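Local coordinates for increased recombination centers protein 6 (Saccharomyces cerevisiae, PDB 3UC9) that acts as a clathrin coat accessory factor related to small G proteins and is involved in gross chromosomal rearrangements and telomere healing, at residues 40-45 and 78-83; 102-107 and 196-201; 110-115 and 146-151. One frame throughout, in Å; residues are numbered along the deposited sequence.

All three contacts belong to one Rossmann-like fold, in which helices pack on a mixed, mostly parallel sheet. Contact 2 is the buried one: a small alanine at a bend in strand 103-110 meets two aromatic rings. Contacts 1 and 3 are partly buried. Contact 1 joins helix 39-50 to strand 71-81 through a buried lysine, whereas contact 3 pairs two helices through a buried cluster of two isoleucines and a leucine, with an ion pair on the more exposed side. Contacts 1 and 2 reach the same sheet and touch where Phe45 CZ lies 3.9 Å from Ile107 CG2. Helix 112-115 follows strand 103-110, and contact 3 is nested within the loop that contact 2 closes.

Contact 1 (40-45 and 78-83); sequences FLKTQF and IDSCKD. Unlike the reference sequence in segment 78-83: Asp83 (reference Glu).
Lys42 of helix 39-50 reaches down to Ile78, Asp79 and Ser80 on strand 71-81, tying the first helix of this Rossmann-like domain to its sheet. The helix follows strand 29-35, which lies beside strand 71-81, a strand-loop-helix order also found at the start of small G proteins. Helix and strand segments run nearly antiparallel, at 162°, with their axes 10.4 Å apart at closest. The long lysine chain spans this gap and brings its amine to the strand backbone.

The polar part of the contact belongs to that amine. CG stands anti to the backbone N, which carries the chain off toward the sheet, and a bend at chi3 (74°) then turns its end onto the strand. Lys42 NZ donates to Asp79 O at 2.7 Å, coming from above the carbonyl plane, 51° out of it, rather than along a lone pair. Ser34 OG is a second hydrogen-bonding partner and Asn39 OD1 a weak third, so this amine of a buried lysine has three oxygen partners. A leucine in its place would probably leave Asp79 O and Ser34 OG without this partner and weaken the link between helix and strand.

The apolar part uses the methylenes of the same side chain. Lys42 CE rests 3.7 Å from Ile78 CG2, the methyl branch meeting the lysine chain at a slant. Isoleucine suits the place, its branch lying against aliphatic carbon next to the polar grip.

The neighbouring polar side chains have partners of their own: Asp79 OD2 bonds Trp87 NE1, and Ser80 OG bonds Asn39 OD1. Serine is compact enough to sit beside the amine, its CB 3.8 Å from Lys42 NZ.

Contact 2 (102-107 and 196-201); sequences VMAGII and HDWLNC
Ala104 and Trp198 mark the closest backbone approach, their CA atoms 6.7 Å apart. At Ala104 the chain turns a corner, with near-helical torsions (-67°/-41°), before strand 105-107 continues into the sheet. Residues 196-201 form an irregular loop ending in a type II beta turn from Trp198 to Cys201, closed by a weak bond from Cys201 N to Trp198 O.

The corner presents the Ala104 methyl to the loop. Its CB touches two rings, lying 3.7 Å from Trp198 CZ3 and 3.7 Å from His196 NE2; alanine is small enough to fit where the two aromatic groups converge. The Ala104 carbonyl also meets the imidazole, O lying 3.2 Å from His196 CE1, though its approach to NE2 has too poor an angle for a hydrogen bond. Within the loop, the His196 ring turns its edge to the indole, placing CD2 3.8 Å above the Trp198 plane, off-centre over the indole.

Beyond the contact, Trp198 packs on Val72 and Phe74 of strand 71-81 and bonds Tyr70 OH through NE1. His196 meets the Phe133 ring edge-to-face, so the loop following helix 185-195 contacts strands 71-81, 103-110 and 133-138.

Contact 3 (110-115 and 146-151); sequences TDIRQT and DEIDEL
Ile112 sets its CG1 in the crowded position between backbone N and carbonyl carbon (chi1 69°), which aims the extended end of the side chain at Leu151 and Ile148 of helix 145-155; Glu147, with CG anti to its backbone N (chi1 -172°), reaches toward Arg113.

The buried half is aliphatic. Ile112 CD1 meets Leu151 CD1 tip to tip at 3.8 Å, and lies 3.9 Å from Ile148 CD1, whose side chain runs obliquely across it. Aliphatic side chains suit this buried place, where the terminal CD1 of Ile112 meets one methyl from each of two residues three apart on the helix.

On the more exposed side, Arg113 stretches its chain from CG to NE and forms a salt bridge, NH2 to Glu147 OE1 at 2.7 Å. The groups do not dock side by side: guanidinium and carboxylate planes stand 78° apart, and Glu147 OE2 sits 3.5 Å above the guanidinium plane of Arg113, over its centre. Long, flexible charged chains fit this edge.

Asp111 caps the start of the short helix, its OD1 accepting weakly from Arg113 N and Gln114 N and also bonding Asn140 ND2; Ile112 N bonds Asn138 OD1. Ile148 and Leu151 continue onto Phe165 of strand 163-167, giving the helix layer over parallel strands that characterises a Rossmann-like alpha/beta fold.

Contact 1 (40-45 and 78-83)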
loop_
_atom_site.group_PDB
_atom_site.type_symbol
_atom_site.label_atom_id
_atom_site.label_comp_id
_atom_site.label_asym_id
_atom_site.label_seq_id
_atom_site.Cartn_x
_atom_site.Cartn_y
_atom_site.Cartn_z
ATOM N N PHE A 40 9.231 -13.242 0.535
ATOM C CA PHE A 40 9.793 -13.437 -0.797
ATOM C C PHE A 40 8.879 -12.891 -1.879
ATOM O O PHE A 40 9.350 -12.216 -2.808
ATOM C CB PHE A 40 10.125 -14.903 -1.100
ATOM C CG PHE A 40 10.720 -15.103 -2.471
ATOM C CD1 PHE A 40 11.984 -14.608 -2.772
ATOM C CD2 PHE A 40 10.002 -15.737 -3.470
ATOM C CE1 PHE A 40 12.524 -14.761 -4.026
ATOM C CE2 PHE A 40 10.539 -15.889 -4.736
ATOM C CZ PHE A 40 11.800 -15.415 -5.015
ATOM N N LEU A 41 7.591 -13.204 -1.771
ATOM C CA LEU A 41 6.583 -12.657 -2.681
ATOM C C LEU A 41 6.610 -11.124 -2.674
ATOM O O LEU A 41 6.503 -10.497 -3.724
ATOM C CB LEU A 41 5.183 -13.188 -2.351
ATOM C CG LEU A 41 4.836 -14.590 -2.859
ATOM C CD1 LEU A 41 3.410 -14.938 -2.484
ATOM C CD2 LEU A 41 5.017 -14.698 -4.375
ATOM N N LYS A 42 6.797 -10.531 -1.497
ATOM C CA LYS A 42 6.978 -9.082 -1.383
ATOM C C LYS A 42 8.186 -8.593 -2.197
ATOM O O LYS A 42 8.090 -7.582 -2.892
ATOM C CB LYS A 42 7.081 -8.680 0.088
ATOM C CG LYS A 42 7.388 -7.214 0.342
ATOM C CD LYS A 42 7.592 -6.950 1.822
ATOM C CE LYS A 42 8.936 -7.497 2.302
ATOM N NZ LYS A 42 8.955 -7.588 3.783
ATOM N N THR A 43 9.305 -9.318 -2.153
ATOM C CA THR A 43 10.492 -8.934 -2.943
ATOM C C THR A 43 10.189 -8.983 -4.450
ATOM O O THR A 43 10.600 -8.088 -5.209
ATOM C CB THR A 43 11.759 -9.790 -2.596
ATOM O OG1 THR A 43 11.609 -11.128 -3.082
ATOM C CG2 THR A 43 12.004 -9.822 -1.099
ATOM N N GLN A 44 9.452 -10.006 -4.880
ATOM C CA GLN A 44 8.996 -10.093 -6.275
ATOM C C GLN A 44 8.043 -8.934 -6.640
ATOM O O GLN A 44 8.138 -8.356 -7.723
ATOM C CB GLN A 44 8.293 -11.434 -6.539
ATOM C CG GLN A 44 9.175 -12.670 -6.452
ATOM C CD GLN A 44 8.492 -13.902 -7.050
ATOM O OE1 GLN A 44 9.001 -14.514 -7.989
ATOM N NE2 GLN A 44 7.321 -14.251 -6.522
ATOM N N PHE A 45 7.134 -8.601 -5.728
ATOM C CA PHE A 45 6.222 -7.455 -5.906
ATOM C C PHE A 45 7.007 -6.164 -6.107
ATOM O O PHE A 45 6.669 -5.358 -6.975
ATOM C CB PHE A 45 5.300 -7.340 -4.688
ATOM C CG PHE A 45 4.360 -6.160 -4.721
ATOM C CD1 PHE A 45 3.064 -6.300 -5.213
ATOM C CD2 PHE A 45 4.755 -4.930 -4.242
ATOM C CE1 PHE A 45 2.190 -5.225 -5.232
ATOM C CE2 PHE A 45 3.869 -3.837 -4.258
ATOM C CZ PHE A 45 2.597 -3.993 -4.761
ATOM N N ILE A 78 10.764 -0.748 3.279
ATOM C CA ILE A 78 10.412 -2.160 3.200
ATOM C C ILE A 78 10.513 -2.730 4.611
ATOM O O ILE A 78 11.540 -2.572 5.279
ATOM C CB ILE A 78 11.335 -2.924 2.247
ATOM C CG1 ILE A 78 11.356 -2.249 0.868
ATOM C CG2 ILE A 78 10.881 -4.391 2.123
ATOM C CD1 ILE A 78 12.554 -2.615 0.034
ATOM N N ASP A 79 9.430 -3.340 5.082
ATOM C CA ASP A 79 9.385 -3.876 6.432
ATOM C C ASP A 79 8.721 -5.253 6.426
ATOM O O ASP A 79 8.101 -5.673 5.432
ATOM C CB ASP A 79 8.622 -2.927 7.364
ATOM C CG ASP A 79 9.048 -3.038 8.831
ATOM O OD1 ASP A 79 9.905 -3.880 9.185
ATOM O OD2 ASP A 79 8.501 -2.267 9.652
ATOM N N SER A 80 8.887 -5.947 7.543
ATOM C CA SER A 80 8.318 -7.269 7.749
ATOM C C SER A 80 7.863 -7.374 9.188
ATOM O O SER A 80 8.336 -6.635 10.056
ATOM C CB SER A 80 9.366 -8.347 7.471
ATOM O OG SER A 80 8.788 -9.636 7.459
ATOM N N CYS A 81 6.964 -8.308 9.447
ATOM C CA CYS A 81 6.504 -8.545 10.808
ATOM C C CYS A 81 6.097 -9.989 10.987
ATOM O O CYS A 81 5.707 -10.646 10.031
ATOM C CB CYS A 81 5.334 -7.612 11.147
ATOM S SG CYS A 81 3.852 -7.811 10.141
ATOM N N LYS A 82 6.203 -10.493 12.214
ATOM C CA LYS A 82 5.710 -11.838 12.518
ATOM C C LYS A 82 4.187 -11.851 12.583
ATOM O O LYS A 82 3.553 -12.802 12.115
ATOM C CB LYS A 82 6.287 -12.364 13.836
ATOM C CG LYS A 82 5.917 -13.821 14.124
ATOM C CD LYS A 82 6.361 -14.256 15.520
ATOM C CE LYS A 82 5.517 -15.415 16.067
ATOM N NZ LYS A 82 5.541 -16.621 15.197
ATOM N N ASP A 83 3.617 -10.800 13.172
ATOM C CA ASP A 83 2.171 -10.684 13.374
ATOM C C ASP A 83 1.714 -9.273 12.992
ATOM O O ASP A 83 2.186 -8.285 13.566
ATOM C CB ASP A 83 1.826 -10.938 14.846
ATOM C CG ASP A 83 2.197 -12.338 15.308
ATOM O OD1 ASP A 83 1.551 -13.313 14.858
ATOM O OD2 ASP A 83 3.134 -12.459 16.129
#

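Contact 2 (102-107 and 196-201)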
loop_
_atom_site.group_PDB
_atom_site.type_symbol
_atom_site.label_atom_id
_atom_site.label_comp_id
_atom_site.label_asym_id
_atom_site.label_seq_id
_atom_site.Cartn_x
_atom_site.Cartn_y
_atom_site.Cartn_z
ATOM N N VAL A 102 4.197 11.196 7.085
ATOM C CA VAL A 102 4.947 11.282 5.825
ATOM C C VAL A 102 4.648 10.134 4.856
ATOM O O VAL A 102 5.198 10.096 3.755
ATOM C CB VAL A 102 6.463 11.420 6.037
ATOM C CG1 VAL A 102 6.771 12.730 6.755
ATOM C CG2 VAL A 102 7.045 10.220 6.782
ATOM N N MET A 103 3.717 9.251 5.220
ATOM C CA MET A 103 3.325 8.148 4.344
ATOM C C MET A 103 2.379 8.586 3.213
ATOM O O MET A 103 1.225 8.958 3.447
ATOM C CB MET A 103 2.650 7.031 5.156
ATOM C CG MET A 103 3.485 6.507 6.315
ATOM S SD MET A 103 5.171 6.032 5.846
ATOM C CE MET A 103 4.817 4.964 4.544
ATOM N N ALA A 104 2.880 8.549 1.984
ATOM C CA ALA A 104 2.047 8.698 0.800
ATOM C C ALA A 104 1.129 7.481 0.681
ATOM O O ALA A 104 -0.054 7.602 0.328
ATOM C CB ALA A 104 2.902 8.834 -0.450
ATOM N N GLY A 105 1.676 6.301 0.962
ATOM C CA GLY A 105 0.877 5.088 0.922
ATOM C C GLY A 105 1.482 3.941 1.704
ATOM O O GLY A 105 2.675 3.944 2.022
ATOM N N ILE A 106 0.638 2.952 1.979
ATOM C CA ILE A 106 1.021 1.733 2.672
ATOM C C ILE A 106 0.484 0.589 1.856
ATOM O O ILE A 106 -0.675 0.624 1.482
ATOM C CB ILE A 106 0.385 1.639 4.068
ATOM C CG1 ILE A 106 0.693 2.891 4.904
ATOM C CG2 ILE A 106 0.914 0.403 4.786
ATOM C CD1 ILE A 106 2.108 3.044 5.256
ATOM N N ILE A 107 1.334 -0.394 1.559
ATOM C CA ILE A 107 0.932 -1.580 0.798
ATOM C C ILE A 107 1.250 -2.790 1.665
ATOM O O ILE A 107 2.394 -2.989 2.065
ATOM C CB ILE A 107 1.671 -1.695 -0.572
ATOM C CG1 ILE A 107 1.440 -0.443 -1.420
ATOM C CG2 ILE A 107 1.190 -2.926 -1.337
ATOM C CD1 ILE A 107 2.265 -0.385 -2.739
ATOM N N HIS A 196 -2.622 9.447 -7.100
ATOM C CA HIS A 196 -2.398 9.965 -5.744
ATOM C C HIS A 196 -2.011 11.448 -5.742
ATOM O O HIS A 196 -1.252 11.897 -6.599
ATOM C CB HIS A 196 -1.300 9.146 -5.035
ATOM C CG HIS A 196 -1.013 9.587 -3.634
ATOM N ND1 HIS A 196 -1.880 9.359 -2.585
ATOM C CD2 HIS A 196 0.042 10.256 -3.114
ATOM C CE1 HIS A 196 -1.359 9.863 -1.476
ATOM N NE2 HIS A 196 -0.181 10.394 -1.769
ATOM N N ASP A 197 -2.532 12.195 -4.778
ATOM C CA ASP A 197 -2.079 13.574 -4.546
ATOM C C ASP A 197 -0.856 13.561 -3.662
ATOM O O ASP A 197 -0.955 13.318 -2.467
ATOM C CB ASP A 197 -3.159 14.419 -3.878
ATOM C CG ASP A 197 -4.199 14.931 -4.858
ATOM O OD1 ASP A 197 -3.955 14.881 -6.089
ATOM O OD2 ASP A 197 -5.255 15.405 -4.373
ATOM N N TRP A 198 0.301 13.867 -4.238
ATOM C CA TRP A 198 1.554 13.837 -3.501
ATOM C C TRP A 198 1.722 15.117 -2.683
ATOM O O TRP A 198 2.162 16.149 -3.188
ATOM C CB TRP A 198 2.718 13.655 -4.468
ATOM C CG TRP A 198 2.715 12.304 -5.129
ATOM C CD1 TRP A 198 2.047 11.945 -6.259
ATOM C CD2 TRP A 198 3.423 11.142 -4.695
ATOM N NE1 TRP A 198 2.296 10.631 -6.562
ATOM C CE2 TRP A 198 3.132 10.109 -5.614
ATOM C CE3 TRP A 198 4.276 10.872 -3.617
ATOM C CZ2 TRP A 198 3.673 8.828 -5.494
ATOM C CZ3 TRP A 198 4.811 9.607 -3.491
ATOM C CH2 TRP A 198 4.496 8.589 -4.427
ATOM N N LEU A 199 1.363 15.031 -1.412
ATOM C CA LEU A 199 1.252 16.190 -0.545
ATOM C C LEU A 199 2.613 16.794 -0.186
ATOM O O LEU A 199 3.491 16.114 0.384
ATOM C CB LEU A 199 0.499 15.790 0.724
ATOM C CG LEU A 199 0.260 16.829 1.817
ATOM C CD1 LEU A 199 -0.589 18.020 1.343
ATOM C CD2 LEU A 199 -0.405 16.126 2.968
ATOM N N ASN A 200 2.763 18.080 -0.511
ATOM C CA ASN A 200 3.992 18.825 -0.282
ATOM C C ASN A 200 5.243 18.164 -0.894
ATOM O O ASN A 200 6.343 18.243 -0.331
ATOM C CB ASN A 200 4.162 19.109 1.214
ATOM C CG ASN A 200 3.036 19.962 1.774
ATOM O OD1 ASN A 200 2.586 19.757 2.895
ATOM N ND2 ASN A 200 2.567 20.918 0.988
ATOM N N CYS A 201 5.051 17.524 -2.050
ATOM C CA CYS A 201 6.141 16.998 -2.862
ATOM C C CYS A 201 6.276 17.817 -4.128
ATOM O O CYS A 201 5.272 18.260 -4.701
ATOM C CB CYS A 201 5.879 15.549 -3.261
ATOM S SG CYS A 201 5.603 14.433 -1.889
#

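Contact 3 (110-115 and 146-151)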
loop_
_atom_site.group_PDB
_atom_site.type_symbol
_atom_site.label_atom_id
_atom_site.label_comp_id
_atom_site.label_asym_id
_atom_site.label_seq_id
_atom_site.Cartn_x
_atom_site.Cartn_y
_atom_site.Cartn_z
ATOM N N THR A 110 -0.175 -9.942 1.886
ATOM C CA THR A 110 -0.536 -10.989 2.835
ATOM C C THR A 110 -1.555 -11.976 2.282
ATOM O O THR A 110 -2.040 -11.837 1.159
ATOM C CB THR A 110 -1.084 -10.389 4.166
ATOM O OG1 THR A 110 -1.123 -11.405 5.182
ATOM C CG2 THR A 110 -2.472 -9.808 3.971
ATOM N N ASP A 111 -1.834 -12.997 3.078
ATOM C CA ASP A 111 -2.926 -13.930 2.806
ATOM C C ASP A 111 -4.072 -13.405 3.645
ATOM O O ASP A 111 -4.047 -13.553 4.848
ATOM C CB ASP A 111 -2.530 -15.348 3.226
ATOM C CG ASP A 111 -3.681 -16.337 3.159
ATOM O OD1 ASP A 111 -4.847 -15.930 2.984
ATOM O OD2 ASP A 111 -3.411 -17.543 3.286
ATOM N N ILE A 112 -5.060 -12.765 3.021
ATOM C CA ILE A 112 -6.083 -12.064 3.801
ATOM C C ILE A 112 -7.034 -12.998 4.549
ATOM O O ILE A 112 -7.678 -12.575 5.506
ATOM C CB ILE A 112 -6.898 -11.030 2.964
ATOM C CG1 ILE A 112 -7.800 -11.721 1.939
ATOM C CG2 ILE A 112 -5.966 -10.037 2.298
ATOM C CD1 ILE A 112 -8.749 -10.768 1.239
ATOM N N ARG A 113 -7.129 -14.251 4.115
ATOM C CA ARG A 113 -7.900 -15.251 4.857
ATOM C C ARG A 113 -7.224 -15.603 6.181
ATOM O O ARG A 113 -7.901 -15.859 7.177
ATOM C CB ARG A 113 -8.092 -16.522 4.033
ATOM C CG ARG A 113 -9.178 -16.423 2.969
ATOM C CD ARG A 113 -9.554 -17.800 2.488
ATOM N NE ARG A 113 -10.372 -17.789 1.274
ATOM C CZ ARG A 113 -11.704 -17.723 1.232
ATOM N NH1 ARG A 113 -12.431 -17.637 2.348
ATOM N NH2 ARG A 113 -12.320 -17.737 0.056
ATOM N N GLN A 114 -5.893 -15.622 6.178
ATOM C CA GLN A 114 -5.108 -15.961 7.366
ATOM C C GLN A 114 -4.982 -14.777 8.323
ATOM O O GLN A 114 -5.154 -14.932 9.540
ATOM C CB GLN A 114 -3.715 -16.444 6.938
ATOM C CG GLN A 114 -2.746 -16.811 8.067
ATOM C CD GLN A 114 -1.340 -17.148 7.546
ATOM O OE1 GLN A 114 -0.331 -16.890 8.210
ATOM N NE2 GLN A 114 -1.276 -17.715 6.348
ATOM N N THR A 115 -4.666 -13.605 7.780
ATOM C CA THR A 115 -4.321 -12.441 8.605
ATOM C C THR A 115 -5.478 -11.459 8.797
ATOM O O THR A 115 -5.435 -10.632 9.710
ATOM C CB THR A 115 -3.084 -11.693 8.039
ATOM O OG1 THR A 115 -3.352 -11.252 6.707
ATOM C CG2 THR A 115 -1.877 -12.620 8.016
ATOM N N ASP A 146 -15.049 -11.734 -6.438
ATOM C CA ASP A 146 -16.291 -11.369 -5.742
ATOM C C ASP A 146 -16.053 -11.100 -4.251
ATOM O O ASP A 146 -16.660 -10.203 -3.673
ATOM C CB ASP A 146 -17.364 -12.455 -5.906
ATOM C CG ASP A 146 -17.923 -12.525 -7.326
ATOM O OD1 ASP A 146 -17.568 -11.675 -8.168
ATOM O OD2 ASP A 146 -18.733 -13.437 -7.604
ATOM N N GLU A 147 -15.160 -11.871 -3.642
ATOM C CA GLU A 147 -14.827 -11.699 -2.230
ATOM C C GLU A 147 -14.087 -10.383 -1.996
ATOM O O GLU A 147 -14.383 -9.659 -1.039
ATOM C CB GLU A 147 -13.992 -12.888 -1.740
ATOM C CG GLU A 147 -13.744 -12.918 -0.242
ATOM C CD GLU A 147 -13.136 -14.234 0.232
ATOM O OE1 GLU A 147 -13.411 -15.288 -0.380
ATOM O OE2 GLU A 147 -12.390 -14.212 1.232
ATOM N N ILE A 148 -13.135 -10.082 -2.880
ATOM C CA ILE A 148 -12.423 -8.808 -2.880
ATOM C C ILE A 148 -13.396 -7.643 -3.096
ATOM O O ILE A 148 -13.346 -6.638 -2.390
ATOM C CB ILE A 148 -11.353 -8.785 -4.007
ATOM C CG1 ILE A 148 -10.244 -9.825 -3.754
ATOM C CG2 ILE A 148 -10.777 -7.385 -4.187
ATOM C CD1 ILE A 148 -9.557 -9.714 -2.388
ATOM N N ASP A 149 -14.282 -7.791 -4.082
ATOM C CA ASP A 149 -15.281 -6.764 -4.398
ATOM C C ASP A 149 -16.132 -6.396 -3.182
ATOM O O ASP A 149 -16.419 -5.215 -2.967
ATOM C CB ASP A 149 -16.211 -7.228 -5.525
ATOM C CG ASP A 149 -15.551 -7.237 -6.898
ATOM O OD1 ASP A 149 -14.490 -6.622 -7.109
ATOM O OD2 ASP A 149 -16.146 -7.872 -7.800
ATOM N N GLU A 150 -16.517 -7.397 -2.389
ATOM C CA GLU A 150 -17.341 -7.162 -1.198
ATOM C C GLU A 150 -16.574 -6.355 -0.150
ATOM O O GLU A 150 -17.125 -5.445 0.455
ATOM C CB GLU A 150 -17.823 -8.482 -0.596
ATOM C CG GLU A 150 -18.984 -9.124 -1.364
ATOM C CD GLU A 150 -19.676 -10.233 -0.585
ATOM O OE1 GLU A 150 -19.716 -10.164 0.666
ATOM O OE2 GLU A 150 -20.198 -11.169 -1.227
ATOM N N LEU A 151 -15.303 -6.689 0.048
ATOM C CA LEU A 151 -14.435 -5.904 0.934
ATOM C C LEU A 151 -14.271 -4.461 0.470
ATOM O O LEU A 151 -14.269 -3.537 1.290
ATOM C CB LEU A 151 -13.060 -6.557 1.065
ATOM C CG LEU A 151 -13.091 -7.842 1.891
ATOM C CD1 LEU A 151 -11.819 -8.643 1.707
ATOM C CD2 LEU A 151 -13.322 -7.510 3.360
#